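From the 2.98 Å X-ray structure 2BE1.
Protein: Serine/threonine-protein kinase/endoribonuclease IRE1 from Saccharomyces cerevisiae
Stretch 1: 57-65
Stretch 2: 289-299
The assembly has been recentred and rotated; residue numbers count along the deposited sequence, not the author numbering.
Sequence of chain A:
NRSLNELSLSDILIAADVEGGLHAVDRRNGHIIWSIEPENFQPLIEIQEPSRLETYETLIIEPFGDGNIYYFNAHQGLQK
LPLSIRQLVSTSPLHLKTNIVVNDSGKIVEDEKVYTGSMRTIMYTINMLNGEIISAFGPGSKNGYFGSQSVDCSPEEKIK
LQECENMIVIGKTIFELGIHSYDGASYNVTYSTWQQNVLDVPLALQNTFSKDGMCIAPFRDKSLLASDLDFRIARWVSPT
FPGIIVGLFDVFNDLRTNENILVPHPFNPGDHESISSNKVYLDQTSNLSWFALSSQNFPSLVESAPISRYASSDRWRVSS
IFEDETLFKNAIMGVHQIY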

# COMPACT_ATOMS: atom_id res chain seq x y z
N GLU A 57 -24.35 -14.90 9.16
CA GLU A 57 -23.08 -14.25 9.45
C GLU A 57 -22.96 -13.00 8.69
O GLU A 57 -23.45 -12.91 7.56
CB GLU A 57 -21.95 -15.04 8.88
CG GLU A 57 -21.73 -16.35 9.42
CD GLU A 57 -20.66 -16.93 8.62
OE1 GLU A 57 -20.14 -16.13 7.80
OE2 GLU A 57 -20.34 -18.12 8.78
N THR A 58 -22.18 -12.09 9.24
CA THR A 58 -21.94 -10.85 8.60
C THR A 58 -20.55 -10.31 8.96
O THR A 58 -20.04 -10.52 10.07
CB THR A 58 -23.08 -9.95 8.96
OG1 THR A 58 -23.21 -8.91 7.99
CG2 THR A 58 -22.87 -9.40 10.30
N LEU A 59 -19.93 -9.63 8.00
CA LEU A 59 -18.61 -9.04 8.22
C LEU A 59 -18.75 -7.66 8.74
O LEU A 59 -19.58 -6.91 8.23
CB LEU A 59 -17.82 -8.97 6.93
CG LEU A 59 -16.32 -8.76 7.12
CD1 LEU A 59 -15.76 -9.66 8.20
CD2 LEU A 59 -15.57 -8.98 5.86
N ILE A 60 -17.94 -7.31 9.74
CA ILE A 60 -18.08 -6.04 10.43
C ILE A 60 -16.74 -5.48 10.72
O ILE A 60 -15.93 -6.16 11.35
CB ILE A 60 -18.77 -6.24 11.78
CG1 ILE A 60 -20.16 -6.81 11.55
CG2 ILE A 60 -18.87 -4.91 12.54
CD1 ILE A 60 -20.73 -7.47 12.69
N ILE A 61 -16.48 -4.24 10.30
CA ILE A 61 -15.20 -3.56 10.71
C ILE A 61 -15.35 -2.31 11.56
O ILE A 61 -16.37 -1.57 11.50
CB ILE A 61 -14.36 -3.19 9.55
CG1 ILE A 61 -15.04 -2.06 8.82
CG2 ILE A 61 -14.19 -4.42 8.60
CD1 ILE A 61 -14.83 -2.21 7.36
N GLU A 62 -14.37 -2.09 12.42
CA GLU A 62 -14.45 -0.89 13.22
C GLU A 62 -13.78 0.18 12.36
O GLU A 62 -12.61 0.03 11.95
CB GLU A 62 -13.76 -1.03 14.57
CG GLU A 62 -13.62 0.29 15.28
CD GLU A 62 -12.94 0.14 16.62
OE1 GLU A 62 -13.39 0.71 17.66
OE2 GLU A 62 -11.95 -0.60 16.65
N PRO A 63 -14.51 1.26 12.04
CA PRO A 63 -13.98 2.23 11.11
C PRO A 63 -13.06 3.09 11.90
O PRO A 63 -13.44 4.18 12.32
CB PRO A 63 -15.20 3.06 10.73
CG PRO A 63 -16.01 3.02 11.89
CD PRO A 63 -15.85 1.64 12.51
N PHE A 64 -11.86 2.62 12.18
CA PHE A 64 -11.06 3.45 13.02
C PHE A 64 -9.68 2.87 13.06
O PHE A 64 -9.50 1.66 13.05
CB PHE A 64 -11.64 3.59 14.42
CG PHE A 64 -10.70 4.22 15.36
CD1 PHE A 64 -10.62 5.59 15.46
CD2 PHE A 64 -9.79 3.44 16.09
CE1 PHE A 64 -9.67 6.19 16.35
CE2 PHE A 64 -8.84 4.05 16.99
CZ PHE A 64 -8.79 5.40 17.11
N GLY A 65 -8.69 3.73 13.07
CA GLY A 65 -7.36 3.25 13.00
C GLY A 65 -7.11 2.34 11.83
O GLY A 65 -7.49 2.65 10.69
N SER A 289 -23.80 -1.39 5.45
CA SER A 289 -22.66 -2.11 5.98
C SER A 289 -22.59 -2.06 7.50
O SER A 289 -22.75 -1.00 8.09
CB SER A 289 -21.40 -1.53 5.39
OG SER A 289 -21.63 -1.22 4.04
N TRP A 290 -22.34 -3.20 8.12
CA TRP A 290 -22.25 -3.27 9.58
C TRP A 290 -20.94 -2.73 10.11
O TRP A 290 -19.88 -3.13 9.62
CB TRP A 290 -22.41 -4.74 10.07
CG TRP A 290 -23.84 -5.07 10.03
CD1 TRP A 290 -24.53 -5.67 9.02
CD2 TRP A 290 -24.82 -4.65 11.00
NE1 TRP A 290 -25.86 -5.68 9.31
CE2 TRP A 290 -26.08 -5.06 10.51
CE3 TRP A 290 -24.75 -3.99 12.24
CZ2 TRP A 290 -27.24 -4.85 11.18
CZ3 TRP A 290 -25.89 -3.77 12.91
CH2 TRP A 290 -27.14 -4.22 12.39
N PHE A 291 -20.97 -1.91 11.13
CA PHE A 291 -19.67 -1.52 11.75
C PHE A 291 -19.64 -1.61 13.26
O PHE A 291 -20.70 -1.54 13.95
CB PHE A 291 -19.23 -0.11 11.33
CG PHE A 291 -20.15 1.00 11.84
CD1 PHE A 291 -20.06 1.44 13.18
CD2 PHE A 291 -21.13 1.59 11.00
CE1 PHE A 291 -20.94 2.50 13.64
CE2 PHE A 291 -21.99 2.61 11.49
CZ PHE A 291 -21.88 3.06 12.78
N ALA A 292 -18.42 -1.75 13.77
CA ALA A 292 -18.26 -1.89 15.23
C ALA A 292 -17.57 -0.68 15.85
O ALA A 292 -16.77 -0.01 15.18
CB ALA A 292 -17.49 -3.10 15.55
N LEU A 293 -17.86 -0.41 17.12
CA LEU A 293 -17.15 0.59 17.88
C LEU A 293 -16.82 -0.07 19.21
O LEU A 293 -17.70 -0.31 20.05
CB LEU A 293 -17.99 1.87 18.02
CG LEU A 293 -18.57 2.43 16.71
CD1 LEU A 293 -19.27 3.65 17.00
CD2 LEU A 293 -17.53 2.81 15.75
N SER A 294 -15.55 -0.42 19.38
CA SER A 294 -15.05 -1.04 20.62
C SER A 294 -15.14 -0.06 21.73
O SER A 294 -15.07 1.17 21.49
CB SER A 294 -13.58 -1.35 20.47
OG SER A 294 -12.78 -0.18 20.26
N SER A 295 -15.23 -0.53 22.95
CA SER A 295 -15.19 0.49 23.99
C SER A 295 -13.74 1.02 24.22
O SER A 295 -13.58 2.08 24.88
CB SER A 295 -15.80 -0.01 25.26
OG SER A 295 -15.15 -1.22 25.59
N GLN A 296 -12.71 0.32 23.71
CA GLN A 296 -11.35 0.87 23.75
C GLN A 296 -11.40 2.22 23.07
O GLN A 296 -11.08 3.25 23.65
CB GLN A 296 -10.39 0.01 22.97
CG GLN A 296 -10.16 -1.37 23.55
CD GLN A 296 -11.50 -2.06 23.90
OE1 GLN A 296 -12.12 -1.76 24.94
NE2 GLN A 296 -11.94 -2.98 23.05
N ASN A 297 -11.88 2.22 21.84
CA ASN A 297 -11.94 3.44 21.10
C ASN A 297 -13.11 4.30 21.36
O ASN A 297 -13.04 5.49 21.08
CB ASN A 297 -11.81 3.11 19.65
CG ASN A 297 -10.58 2.33 19.40
OD1 ASN A 297 -9.60 2.43 20.15
ND2 ASN A 297 -10.60 1.50 18.39
N PHE A 298 -14.20 3.77 21.89
CA PHE A 298 -15.34 4.67 21.97
C PHE A 298 -16.11 4.48 23.26
O PHE A 298 -17.40 4.38 23.23
CB PHE A 298 -16.28 4.56 20.76
CG PHE A 298 -15.60 4.73 19.46
CD1 PHE A 298 -14.99 3.63 18.82
CD2 PHE A 298 -15.55 5.98 18.87
CE1 PHE A 298 -14.35 3.82 17.59
CE2 PHE A 298 -14.96 6.20 17.64
CZ PHE A 298 -14.37 5.12 16.98
N PRO A 299 -15.36 4.50 24.39
CA PRO A 299 -15.85 4.14 25.71
C PRO A 299 -17.06 4.96 25.97
O PRO A 299 -18.10 4.46 26.41
CB PRO A 299 -14.75 4.66 26.60
CG PRO A 299 -14.18 5.78 25.78
CD PRO A 299 -14.01 5.06 24.50

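The strand leading into Ile 61 and the strand through Phe 291 have N-to-C directions 44° apart. Their backbones meet at a single bridge, Ile 61 with Phe 291. The one backbone-to-backbone hydrogen bond across the contact lies here. Ala 292 N donates to Ile 61 O at 3.1 Å, with an N-H...O angle of 162°, so this donor and this acceptor satisfy each other well.

Two carbonyls of the second stretch face CA atoms of the first. Trp 290 O lies 3.5 Å from Ile 60 CA, and Ala 292 O lies 3.2 Å from Glu 62 CA. Both are CA-H...O contacts.

Glu 62 is the polar centre of the contact. Its CA-to-CB bond points sideways, but chi1 and chi2 are both t, and the extended side chain brings the carboxylate to the second stretch. There OE1 accepts three hydrogen bonds. Ser 294 N reaches Glu 62 OE1 at 3.0 Å and 156°. Ser 294 OG donates to the same Glu 62 OE1 at 2.8 Å. Asn 297 ND2 adds a weak bond to Glu 62 OE1 at 3.0 Å, with an angle of 145°. Asn 297 ND2 is also 3.0 Å from Glu 62 OE2. A buried carboxylate oxygen is thus well supplied with donors.

Ser 294 links this cluster to the turn that follows. Its hydroxyl donates to Glu 62 and also accepts from Asn 297 N, with Asn 297 N to Ser 294 OG at 3.0 Å and 169°. Ser 294 O accepts from Phe 298 N at 2.8 Å. The backbone NH, hydroxyl and carbonyl of Ser 294 are therefore all engaged. On the first stretch, Phe 64 N makes a weak bond to Glu 62 O at 2.7 Å. Thr 58 OG1 approaches Trp 290 CD1 at 3.6 Å, but its hydrogen bonding is satisfied elsewhere in the structure.

Apolar contacts add to these bonds. Ile 60 CG1 lies 3.4 Å from Trp 290 CB, and Ile 60 CG2 lies 3.8 Å from Ala 292 CB. Pro 63 CD sits 3.8 Å from Leu 293 CD2 and 4.0 Å from Phe 291 CB.

Phe 298 presents its edge to the face of Phe 64. The centroids are 5.6 Å apart and the planes meet at 76°. Asn 297 CB lies over one face of the Phe 64 ring. Glu 62 OE1 is at the edge of the Phe 298 ring, 3.3 Å from Phe 298 CE1, so the carboxylate meets the ring near its plane.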